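Local coordinates for protein NRD1 (Saccharomyces cerevisiae, PDB 3CLJ) that probably helps end transcription within the Nrd1-Nab3-Sen1 complex, through a domain that binds the phosphorylated C-terminal domain of RNA polymerase II, at residues A[10-14]-A[45-49]; A[72-76]-A[90-94]. All coordinates share one frame; numbering follows the deposited sequence.

Contact 1 of 2, residues A[10-14]-A[45-49]; sequences LESFK and LIIDY
In Leu10 (chi1 -176°) and Tyr49 (chi1 176°) alike, CG stands opposite the backbone N, and each side chain is sent across to the opposing segment, where the two cross obliquely. Leu10 CD1 then settles over one face of the Tyr49 ring: it stands 4.1 Å from the ring centroid, 24° off the normal, which meets the definition of a CH-pi contact. The methyl is displaced toward the rim, and its nearest ring atom is Tyr49 CG, 3.7 Å from Leu10 CD1. The other methyl of Leu10 points at the branched end of Leu45, tip to tip, although the model draws that pair too close for its spacing to be trusted. Leu10 CD2 also reaches Ile46 CG2, more loosely, at 4.4 Å. Further along the tyrosine, the side chain runs at about a right angle to that of Phe13, and Phe13 CB packs on Tyr49 CZ at 3.7 Å, with the hydroxyl alongside. Lys14 CG borders the ring edge near its plane, 4.4 Å from Tyr49 CE1. An alanine in place of Tyr49 removes the whole ring and would probably leave Leu10 CD1 without its aromatic face and open a gap beside Phe13 CB. The evidence thus points to mainly apolar packing, largely buried, between helix 39-52 and the C-terminal part of helix 3-11 with the 3-10 segment that follows. Around it, Leu10 and Tyr49 both rest on Ile64 of helix 58-77, while Phe13 packs onto Ile25 and Leu28 of helix 22-34.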
ATOM      1  N   LEU A  10      -9.901  -8.481   2.508  1.00 45.78           N
ATOM      2  CA  LEU A  10      -8.701  -7.993   3.159  1.00 46.18           C
ATOM      3  C   LEU A  10      -8.247  -8.872   4.367  1.00 46.38           C
ATOM      4  O   LEU A  10      -7.083  -9.332   4.389  1.00 46.71           O
ATOM      5  CB  LEU A  10      -8.798  -6.493   3.508  1.00 45.46           C
ATOM      6  CG  LEU A  10      -7.489  -5.943   4.100  1.00 46.13           C
ATOM      7  CD1 LEU A  10      -6.256  -5.845   3.154  1.00 42.86           C
ATOM      8  CD2 LEU A  10      -7.782  -4.665   4.661  1.00 47.43           C
ATOM      9  N   GLU A  11      -9.128  -9.090   5.351  1.00 45.08           N
ATOM     10  CA  GLU A  11      -8.815  -9.980   6.439  1.00 44.91           C
ATOM     11  C   GLU A  11      -8.283 -11.364   5.995  1.00 45.47           C
ATOM     12  O   GLU A  11      -7.441 -11.950   6.701  1.00 45.24           O
ATOM     13  CB  GLU A  11     -10.035 -10.159   7.413  1.00 46.20           C
ATOM     14  CG  GLU A  11     -10.385  -8.917   8.236  1.00 42.47           C
ATOM     15  CD  GLU A  11     -11.788  -8.906   8.810  1.00 45.78           C
ATOM     16  OE1 GLU A  11     -12.661  -9.726   8.410  1.00 47.89           O
ATOM     17  OE2 GLU A  11     -12.027  -8.047   9.682  1.00 45.46           O
ATOM     18  N   SER A  12      -8.772 -11.918   4.873  1.00 45.38           N
ATOM     19  CA  SER A  12      -8.350 -13.248   4.434  1.00 45.61           C
ATOM     20  C   SER A  12      -6.851 -13.366   4.044  1.00 45.23           C
ATOM     21  O   SER A  12      -6.348 -14.478   3.888  1.00 45.09           O
ATOM     22  CB  SER A  12      -9.238 -13.788   3.304  1.00 45.77           C
ATOM     23  OG  SER A  12      -9.024 -13.051   2.108  1.00 47.49           O
ATOM     24  N   PHE A  13      -6.155 -12.242   3.881  1.00 47.06           N
ATOM     25  CA  PHE A  13      -4.715 -12.237   3.544  1.00 48.17           C
ATOM     26  C   PHE A  13      -3.876 -12.884   4.642  1.00 49.59           C
ATOM     27  O   PHE A  13      -2.744 -13.335   4.403  1.00 49.79           O
ATOM     28  CB  PHE A  13      -4.220 -10.829   3.234  1.00 47.79           C
ATOM     29  CG  PHE A  13      -4.441 -10.398   1.783  1.00 48.23           C
ATOM     30  CD1 PHE A  13      -5.738 -10.030   1.329  1.00 46.39           C
ATOM     31  CD2 PHE A  13      -3.364 -10.336   0.876  1.00 47.94           C
ATOM     32  CE1 PHE A  13      -5.974  -9.630   0.042  1.00 45.25           C
ATOM     33  CE2 PHE A  13      -3.581  -9.918  -0.485  1.00 43.91           C
ATOM     34  CZ  PHE A  13      -4.901  -9.570  -0.904  1.00 43.61           C
ATOM     35  N   LYS A  14      -4.452 -12.962   5.849  1.00 51.59           N
ATOM     36  CA  LYS A  14      -3.869 -13.687   6.990  1.00 52.20           C
ATOM     37  C   LYS A  14      -3.883 -15.199   6.792  1.00 52.49           C
ATOM     38  O   LYS A  14      -2.987 -15.913   7.260  1.00 53.26           O
ATOM     39  CB  LYS A  14      -4.573 -13.282   8.277  1.00 52.32           C
ATOM     40  CG  LYS A  14      -4.512 -11.749   8.533  1.00 54.44           C
ATOM     41  CD  LYS A  14      -5.360 -11.306   9.751  1.00 55.44           C
ATOM     42  CE  LYS A  14      -6.833 -11.049   9.366  1.00 58.74           C
ATOM     43  NZ  LYS A  14      -7.925 -11.484  10.393  1.00 56.52           N
ATOM     44  N   LEU A  45      -8.393   1.222   6.328  1.00 46.02           N
ATOM     45  CA  LEU A  45      -8.244  -0.217   6.473  1.00 47.54           C
ATOM     46  C   LEU A  45      -6.950  -0.817   5.926  1.00 46.50           C
ATOM     47  O   LEU A  45      -6.333  -1.650   6.601  1.00 46.46           O
ATOM     48  CB  LEU A  45      -9.487  -0.991   6.018  1.00 48.26           C
ATOM     49  CG  LEU A  45      -9.493  -2.516   6.281  1.00 51.09           C
ATOM     50  CD1 LEU A  45      -9.313  -2.878   7.803  1.00 52.09           C
ATOM     51  CD2 LEU A  45     -10.798  -3.200   5.724  1.00 49.96           C
ATOM     52  N   ILE A  46      -6.522  -0.398   4.726  1.00 46.50           N
ATOM     53  CA  ILE A  46      -5.328  -0.965   4.123  1.00 45.02           C
ATOM     54  C   ILE A  46      -4.068  -0.456   4.825  1.00 44.25           C
ATOM     55  O   ILE A  46      -3.082  -1.160   4.887  1.00 45.33           O
ATOM     56  CB  ILE A  46      -5.300  -0.841   2.540  1.00 45.93           C
ATOM     57  CG1 ILE A  46      -4.969   0.585   2.044  1.00 42.74           C
ATOM     58  CG2 ILE A  46      -6.606  -1.468   1.924  1.00 41.48           C
ATOM     59  CD1 ILE A  46      -4.826   0.733   0.501  1.00 45.17           C
ATOM     60  N   ILE A  47      -4.116   0.772   5.309  1.00 43.50           N
ATOM     61  CA  ILE A  47      -3.066   1.345   6.195  1.00 42.91           C
ATOM     62  C   ILE A  47      -2.911   0.502   7.459  1.00 42.56           C
ATOM     63  O   ILE A  47      -1.800   0.113   7.849  1.00 43.47           O
ATOM     64  CB  ILE A  47      -3.364   2.826   6.550  1.00 42.51           C
ATOM     65  CG1 ILE A  47      -3.166   3.713   5.288  1.00 41.46           C
ATOM     66  CG2 ILE A  47      -2.427   3.318   7.658  1.00 41.58           C
ATOM     67  CD1 ILE A  47      -3.618   5.163   5.441  1.00 40.40           C
ATOM     68  N   ASP A  48      -4.048   0.200   8.079  1.00 42.51           N
ATOM     69  CA  ASP A  48      -4.083  -0.545   9.321  1.00 42.66           C
ATOM     70  C   ASP A  48      -3.706  -2.014   9.106  1.00 42.58           C
ATOM     71  O   ASP A  48      -3.096  -2.646   9.976  1.00 42.91           O
ATOM     72  CB  ASP A  48      -5.470  -0.377   9.965  1.00 41.49           C
ATOM     73  CG  ASP A  48      -5.681   1.040  10.546  1.00 42.35           C
ATOM     74  OD1 ASP A  48      -4.683   1.759  10.772  1.00 44.23           O
ATOM     75  OD2 ASP A  48      -6.838   1.434  10.876  1.00 42.06           O
ATOM     76  N   TYR A  49      -4.089  -2.561   7.960  1.00 42.74           N
ATOM     77  CA  TYR A  49      -3.674  -3.902   7.622  1.00 44.15           C
ATOM     78  C   TYR A  49      -2.118  -3.963   7.580  1.00 44.09           C
ATOM     79  O   TYR A  49      -1.507  -4.872   8.133  1.00 44.69           O
ATOM     80  CB  TYR A  49      -4.258  -4.332   6.252  1.00 43.19           C
ATOM     81  CG  TYR A  49      -3.724  -5.676   5.893  1.00 44.62           C
ATOM     82  CD1 TYR A  49      -4.158  -6.823   6.598  1.00 45.08           C
ATOM     83  CD2 TYR A  49      -2.717  -5.815   4.923  1.00 44.81           C
ATOM     84  CE1 TYR A  49      -3.627  -8.094   6.289  1.00 45.85           C
ATOM     85  CE2 TYR A  49      -2.216  -7.046   4.589  1.00 38.32           C
ATOM     86  CZ  TYR A  49      -2.629  -8.182   5.317  1.00 44.06           C
ATOM     87  OH  TYR A  49      -2.078  -9.416   5.032  1.00 46.03           O
TER

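Contact 2 of 2, residues A[72-76]-A[90-94]; sequences YLDET and CAHAI
Tyr72 and Cys90 form the tight part of this contact, their CA atoms only 5.2 Å apart although the local helix axes approach no closer than 9.0 Å. The Cys90 sulfur lies over one face of the Tyr72 ring, with SG 4.2 Å from the centroid and 27° off the normal, a sulfur-aromatic contact. Ala93 meets the same ring differently: its CB sits at the edge, near the ring plane, 3.4 Å from Tyr72 CD2. A chi1 of -88° sets Tyr72 CG on the backbone N side, roughly opposite the carbonyl carbon, and directs the ring past Cys90 toward Ala93; the phenol end is secured beyond the two segments by a hydrogen bond from Tyr72 OH to Ala32 O. Face, edge and hydroxyl contacts together should leave the ring little room to tilt. Ile94 fills the next position, its CD1 pressed against the backbone of the opposing helix, 3.5 Å from Leu73 N, with Tyr72 CB and Leu73 CB close by.

Toward solvent the packing thins. Glu75 contributes the base of its side chain, CB lying 3.5 Å from Cys90 SG, whereas its carboxylate bends away from helix 90-111. Thr76 touches with its hydroxyl, OG1 being 3.8 Å from Cys90 CB, and Ala91 directs its methyl away. A glycerol, probably from the crystallisation liquor, hydrogen-bonds to the backbone N atoms of Cys90 and Ala91, in the first turn of helix 90-111. With 138° between the N-to-C directions of the segments, the end of helix 58-77 and the start of helix 90-111, successive in the chain, cross obliquely and roughly antiparallel, as neighbouring helices do in the all-helical, right-handed superhelical CID fold.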
ATOM      1  N   TYR A  72      -5.249   4.688  -8.283  1.00 41.40           N
ATOM      2  CA  TYR A  72      -5.827   5.988  -7.930  1.00 41.30           C
ATOM      3  C   TYR A  72      -5.037   7.103  -8.569  1.00 41.20           C
ATOM      4  O   TYR A  72      -5.620   8.068  -9.045  1.00 40.56           O
ATOM      5  CB  TYR A  72      -5.842   6.135  -6.402  1.00 41.00           C
ATOM      6  CG  TYR A  72      -7.084   5.582  -5.735  1.00 42.02           C
ATOM      7  CD1 TYR A  72      -8.012   4.821  -6.441  1.00 40.78           C
ATOM      8  CD2 TYR A  72      -7.303   5.771  -4.373  1.00 41.38           C
ATOM      9  CE1 TYR A  72      -9.174   4.307  -5.810  1.00 43.02           C
ATOM     10  CE2 TYR A  72      -8.483   5.264  -3.736  1.00 44.06           C
ATOM     11  CZ  TYR A  72      -9.420   4.545  -4.452  1.00 43.59           C
ATOM     12  OH  TYR A  72     -10.609   4.081  -3.835  1.00 41.09           O
ATOM     13  N   LEU A  73      -3.706   6.960  -8.548  1.00 42.82           N
ATOM     14  CA  LEU A  73      -2.755   7.881  -9.210  1.00 44.07           C
ATOM     15  C   LEU A  73      -3.036   7.978 -10.690  1.00 45.67           C
ATOM     16  O   LEU A  73      -2.912   9.062 -11.278  1.00 45.61           O
ATOM     17  CB  LEU A  73      -1.272   7.484  -8.971  1.00 43.24           C
ATOM     18  CG  LEU A  73      -0.171   8.394  -9.551  1.00 43.91           C
ATOM     19  CD1 LEU A  73      -0.292   9.833  -9.017  1.00 45.95           C
ATOM     20  CD2 LEU A  73       1.239   7.860  -9.341  1.00 44.95           C
ATOM     21  N   ASP A  74      -3.434   6.869 -11.309  1.00 47.91           N
ATOM     22  CA  ASP A  74      -3.902   6.967 -12.694  1.00 50.69           C
ATOM     23  C   ASP A  74      -5.221   7.710 -12.890  1.00 51.04           C
ATOM     24  O   ASP A  74      -5.360   8.417 -13.868  1.00 50.73           O
ATOM     25  CB  ASP A  74      -3.974   5.605 -13.368  1.00 52.30           C
ATOM     26  CG  ASP A  74      -2.628   5.135 -13.830  1.00 57.79           C
ATOM     27  OD1 ASP A  74      -1.721   6.006 -14.063  1.00 60.61           O
ATOM     28  OD2 ASP A  74      -2.485   3.890 -13.944  1.00 63.60           O
ATOM     29  N   GLU A  75      -6.182   7.524 -11.986  1.00 52.40           N
ATOM     30  CA  GLU A  75      -7.461   8.230 -12.043  1.00 54.30           C
ATOM     31  C   GLU A  75      -7.299   9.754 -11.897  1.00 55.65           C
ATOM     32  O   GLU A  75      -7.965  10.537 -12.571  1.00 55.86           O
ATOM     33  CB  GLU A  75      -8.397   7.718 -10.962  1.00 54.12           C
ATOM     34  CG  GLU A  75      -9.001   6.396 -11.247  1.00 55.18           C
ATOM     35  CD  GLU A  75      -9.892   6.400 -12.469  1.00 58.91           C
ATOM     36  OE1 GLU A  75     -10.717   7.335 -12.617  1.00 59.63           O
ATOM     37  OE2 GLU A  75      -9.762   5.457 -13.285  1.00 60.31           O
ATOM     38  N   THR A  76      -6.416  10.133 -10.980  1.00 57.68           N
ATOM     39  CA  THR A  76      -5.900  11.475 -10.795  1.00 58.98           C
ATOM     40  C   THR A  76      -5.368  12.106 -12.095  1.00 59.87           C
ATOM     41  O   THR A  76      -5.675  13.273 -12.391  1.00 59.53           O
ATOM     42  CB  THR A  76      -4.839  11.425  -9.677  1.00 59.17           C
ATOM     43  OG1 THR A  76      -5.468  11.777  -8.448  1.00 60.83           O
ATOM     44  CG2 THR A  76      -3.638  12.348  -9.940  1.00 60.54           C
ATOM     45  N   CYS A  90      -9.623  10.435  -5.181  1.00 46.60           N
ATOM     46  CA  CYS A  90      -8.312   9.812  -5.350  1.00 46.76           C
ATOM     47  C   CYS A  90      -7.154  10.663  -4.830  1.00 46.74           C
ATOM     48  O   CYS A  90      -6.176  10.129  -4.342  1.00 47.42           O
ATOM     49  CB  CYS A  90      -8.041   9.468  -6.826  1.00 47.83           C
ATOM     50  SG  CYS A  90      -9.213   8.331  -7.594  1.00 46.19           S
ATOM     51  N   ALA A  91      -7.253  11.977  -4.970  1.00 46.20           N
ATOM     52  CA  ALA A  91      -6.203  12.874  -4.503  1.00 45.87           C
ATOM     53  C   ALA A  91      -6.031  12.781  -2.977  1.00 45.42           C
ATOM     54  O   ALA A  91      -4.913  12.696  -2.480  1.00 45.58           O
ATOM     55  CB  ALA A  91      -6.506  14.300  -4.928  1.00 45.40           C
ATOM     56  N   HIS A  92      -7.148  12.771  -2.259  1.00 44.96           N
ATOM     57  CA  HIS A  92      -7.165  12.662  -0.798  1.00 45.15           C
ATOM     58  C   HIS A  92      -6.599  11.284  -0.366  1.00 44.25           C
ATOM     59  O   HIS A  92      -5.739  11.208   0.522  1.00 43.54           O
ATOM     60  CB  HIS A  92      -8.591  12.876  -0.289  1.00 44.39           C
ATOM     61  CG  HIS A  92      -8.726  12.763   1.194  1.00 46.85           C
ATOM     62  ND1 HIS A  92      -9.321  11.677   1.810  1.00 46.78           N
ATOM     63  CD2 HIS A  92      -8.339  13.598   2.188  1.00 46.84           C
ATOM     64  CE1 HIS A  92      -9.283  11.846   3.119  1.00 47.32           C
ATOM     65  NE2 HIS A  92      -8.705  13.007   3.374  1.00 47.65           N
ATOM     66  N   ALA A  93      -7.083  10.223  -1.011  1.00 43.81           N
ATOM     67  CA  ALA A  93      -6.611   8.868  -0.749  1.00 45.12           C
ATOM     68  C   ALA A  93      -5.087   8.804  -0.823  1.00 45.85           C
ATOM     69  O   ALA A  93      -4.448   8.262   0.089  1.00 46.95           O
ATOM     70  CB  ALA A  93      -7.258   7.864  -1.716  1.00 43.52           C
ATOM     71  N   ILE A  94      -4.512   9.358  -1.903  1.00 46.11           N
ATOM     72  CA  ILE A  94      -3.055   9.353  -2.124  1.00 46.84           C
ATOM     73  C   ILE A  94      -2.342  10.239  -1.101  1.00 46.70           C
ATOM     74  O   ILE A  94      -1.227   9.937  -0.705  1.00 47.07           O
ATOM     75  CB  ILE A  94      -2.688   9.808  -3.581  1.00 46.66           C
ATOM     76  CG1 ILE A  94      -3.134   8.743  -4.601  1.00 46.55           C
ATOM     77  CG2 ILE A  94      -1.175  10.012  -3.743  1.00 48.01           C
ATOM     78  CD1 ILE A  94      -3.252   9.330  -6.021  1.00 48.62           C
TER

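Contact 1 and contact 2 follow one another along the chain: 10-14 with 45-49 is complete before 72-76 meets 90-94. Their centres are 20 Å apart and their nearest atoms about 6 Å apart, so they do not touch. The connection runs through the helices. Helix 39-52, which carries one side of contact 1, is followed by helix 58-77, which carries one side of contact 2; Ile64 of the latter packs on contact 1, and Ile43 of the former on Ala93 in contact 2. Contact 1 thus brings the N-terminal helix 3-11 onto the bundle, and contact 2 joins the end of helix 58-77 to the start of the next long helix, 90-111, both within the single CID domain that binds the polymerase tail.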